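Local structure of sialidase B (Streptococcus pneumoniae serotype 4, 4XJW) at residues Q102-T107 / S188-L193. The protein cleaves terminal sialic acid residues from oligosaccharides, glycoproteins and glycolipids, and works as an intramolecular trans-sialidase. The protein carries 1 engineered substitution. Residues are numbered along the deposited sequence; the frame is centred on the assembly and turned at random.
Sequences QAVENT and SNPFQL
Glu105 and Ser188 meet where the strand 102-113, here broken by a short irregular stretch, passes the loop between helix 179-182 and strand 205-213. The glutamate can be followed from its root outward. CB packs against Ser188 CB at 4.1 Å; CG stands anti to the backbone N (chi1 175°), and the chain stays extended beyond it, with CD 4.0 Å from Ser188 OG. OE1 then lies 3.2 Å from Ser188 OG, a possible hydrogen bond that is not settled, since another acceptor lies within reach of the hydroxyl proton. The same OE1 has a long, weak ion pair with Lys37, while OE2 sits close to Asp168 OD2, a like-charged neighbour that may raise the affinity of the pair for a proton.

Two waters link the segments, one between backbone groups alone and one that also takes in side chains. The latter accepts from Ser188 N at 2.8 Å and also lies within bonding distance of Glu105 O, Asn189 OD1 and Thr107 OG1, so that four groups surround it; Thr107 OG1 is bonded to Lys37 NZ as well. The second water accepts from Glu105 N and donates to Ser188 O, 2.9 Å from that carbonyl oxygen, standing in for a direct peptide-to-peptide bond.

Beside this polar patch Val104 crosses the Pro190 ring at about a right angle. Its CG1, anti to the backbone N (chi1 167°), rests 3.9 Å from Pro190 CD, and CG2 touches Pro190 CG at 4.0 Å. Trp96 and His99 contact both residues, and the Trp96 ring also meets Phe191 with nearly parallel planes. Two waters and the Val104-Pro190 packing thus tie the loop to strand 102-113 of the concanavalin-like beta-sandwich, before Phe191 and Gln192 reach strand 647-652 and the chain enters the sialidase beta-propeller.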
loop_
_atom_site.group_PDB
_atom_site.type_symbol
_atom_site.label_atom_id
_atom_site.label_comp_id
_atom_site.label_asym_id
_atom_site.label_seq_id
_atom_site.Cartn_x
_atom_site.Cartn_y
_atom_site.Cartn_z
ATOM N N GLN A 102 5.719 24.218 -1.618
ATOM C CA GLN A 102 5.990 24.618 -2.998
ATOM C C GLN A 102 5.290 23.681 -3.971
ATOM O O GLN A 102 5.229 22.476 -3.738
ATOM C CB GLN A 102 7.497 24.604 -3.302
ATOM C CG GLN A 102 8.338 25.593 -2.504
ATOM C CD GLN A 102 9.791 25.620 -2.955
ATOM O OE1 GLN A 102 10.652 24.978 -2.352
ATOM N NE2 GLN A 102 10.070 26.362 -4.022
ATOM N N ALA A 103 4.773 24.229 -5.066
ATOM C CA ALA A 103 4.222 23.394 -6.127
ATOM C C ALA A 103 5.282 22.432 -6.671
ATOM O O ALA A 103 6.434 22.821 -6.910
ATOM C CB ALA A 103 3.658 24.257 -7.250
ATOM N N VAL A 104 4.880 21.175 -6.859
ATOM C CA VAL A 104 5.763 20.136 -7.385
ATOM C C VAL A 104 5.840 20.189 -8.899
ATOM O O VAL A 104 4.824 20.342 -9.572
ATOM C CB VAL A 104 5.279 18.733 -6.955
ATOM C CG1 VAL A 104 5.995 17.622 -7.748
ATOM C CG2 VAL A 104 5.473 18.546 -5.456
ATOM N N GLU A 105 7.050 20.064 -9.435
ATOM C CA GLU A 105 7.213 19.938 -10.869
ATOM C C GLU A 105 7.032 18.484 -11.255
ATOM O O GLU A 105 7.929 17.671 -11.057
ATOM C CB GLU A 105 8.586 20.431 -11.322
ATOM C CG GLU A 105 8.810 20.199 -12.813
ATOM C CD GLU A 105 9.986 20.980 -13.363
ATOM O OE1 GLU A 105 11.016 20.355 -13.683
ATOM O OE2 GLU A 105 9.868 22.219 -13.482
ATOM N N ASN A 106 5.856 18.157 -11.781
ATOM C CA ASN A 106 5.608 16.819 -12.300
ATOM C C ASN A 106 6.243 16.640 -13.653
ATOM O O ASN A 106 6.254 17.570 -14.464
ATOM C CB ASN A 106 4.113 16.560 -12.455
ATOM C CG ASN A 106 3.367 16.635 -11.145
ATOM O OD1 ASN A 106 3.361 15.678 -10.359
ATOM N ND2 ASN A 106 2.739 17.773 -10.894
ATOM N N THR A 107 6.770 15.447 -13.899
ATOM C CA THR A 107 7.396 15.155 -15.180
ATOM C C THR A 107 6.542 14.128 -15.900
ATOM O O THR A 107 6.462 12.963 -15.487
ATOM C CB THR A 107 8.837 14.617 -15.017
ATOM O OG1 THR A 107 9.622 15.552 -14.262
ATOM C CG2 THR A 107 9.505 14.399 -16.388
ATOM N N SER A 188 12.029 15.543 -11.120
ATOM C CA SER A 188 12.061 16.490 -10.010
ATOM C C SER A 188 11.108 15.992 -8.938
ATOM O O SER A 188 10.290 16.756 -8.421
ATOM C CB SER A 188 11.634 17.880 -10.483
ATOM O OG SER A 188 12.418 18.310 -11.585
ATOM N N ASN A 189 11.214 14.702 -8.622
ATOM C CA ASN A 189 10.272 14.061 -7.716
ATOM C C ASN A 189 10.482 14.445 -6.257
ATOM O O ASN A 189 11.621 14.524 -5.784
ATOM C CB ASN A 189 10.364 12.537 -7.822
ATOM C CG ASN A 189 9.841 12.003 -9.131
ATOM O OD1 ASN A 189 9.255 12.726 -9.932
ATOM N ND2 ASN A 189 10.051 10.720 -9.351
ATOM N N PRO A 190 9.383 14.642 -5.516
ATOM C CA PRO A 190 9.469 14.925 -4.079
ATOM C C PRO A 190 9.514 13.654 -3.233
ATOM O O PRO A 190 9.625 13.739 -2.002
ATOM C CB PRO A 190 8.161 15.666 -3.805
ATOM C CG PRO A 190 7.194 15.041 -4.777
ATOM C CD PRO A 190 8.003 14.770 -6.020
ATOM N N PHE A 191 9.445 12.497 -3.886
ATOM C CA PHE A 191 9.325 11.211 -3.205
ATOM C C PHE A 191 10.295 10.203 -3.829
ATOM O O PHE A 191 10.851 10.434 -4.910
ATOM C CB PHE A 191 7.897 10.666 -3.393
ATOM C CG PHE A 191 7.614 10.251 -4.823
ATOM C CD1 PHE A 191 7.174 11.184 -5.754
ATOM C CD2 PHE A 191 7.814 8.935 -5.235
ATOM C CE1 PHE A 191 6.934 10.814 -7.077
ATOM C CE2 PHE A 191 7.597 8.552 -6.553
ATOM C CZ PHE A 191 7.144 9.500 -7.477
ATOM N N GLN A 192 10.468 9.065 -3.162
ATOM C CA GLN A 192 11.139 7.930 -3.770
ATOM C C GLN A 192 10.346 6.651 -3.558
ATOM O O GLN A 192 9.377 6.615 -2.785
ATOM C CB GLN A 192 12.560 7.791 -3.227
ATOM C CG GLN A 192 12.628 7.702 -1.727
ATOM C CD GLN A 192 14.003 8.105 -1.181
ATOM O OE1 GLN A 192 14.187 9.202 -0.631
ATOM N NE2 GLN A 192 14.963 7.208 -1.316
ATOM N N LEU A 193 10.733 5.606 -4.283
ATOM C CA LEU A 193 10.112 4.299 -4.130
ATOM C C LEU A 193 11.047 3.359 -3.377
ATOM O O LEU A 193 12.251 3.303 -3.655
ATOM C CB LEU A 193 9.721 3.705 -5.493
ATOM C CG LEU A 193 8.727 4.497 -6.349
ATOM C CD1 LEU A 193 8.483 3.784 -7.672
ATOM C CD2 LEU A 193 7.437 4.694 -5.572
HETATM O O HOH W 1 9.256 15.150 -11.451
HETATM O O HOH W 2 9.342 19.447 -7.835
#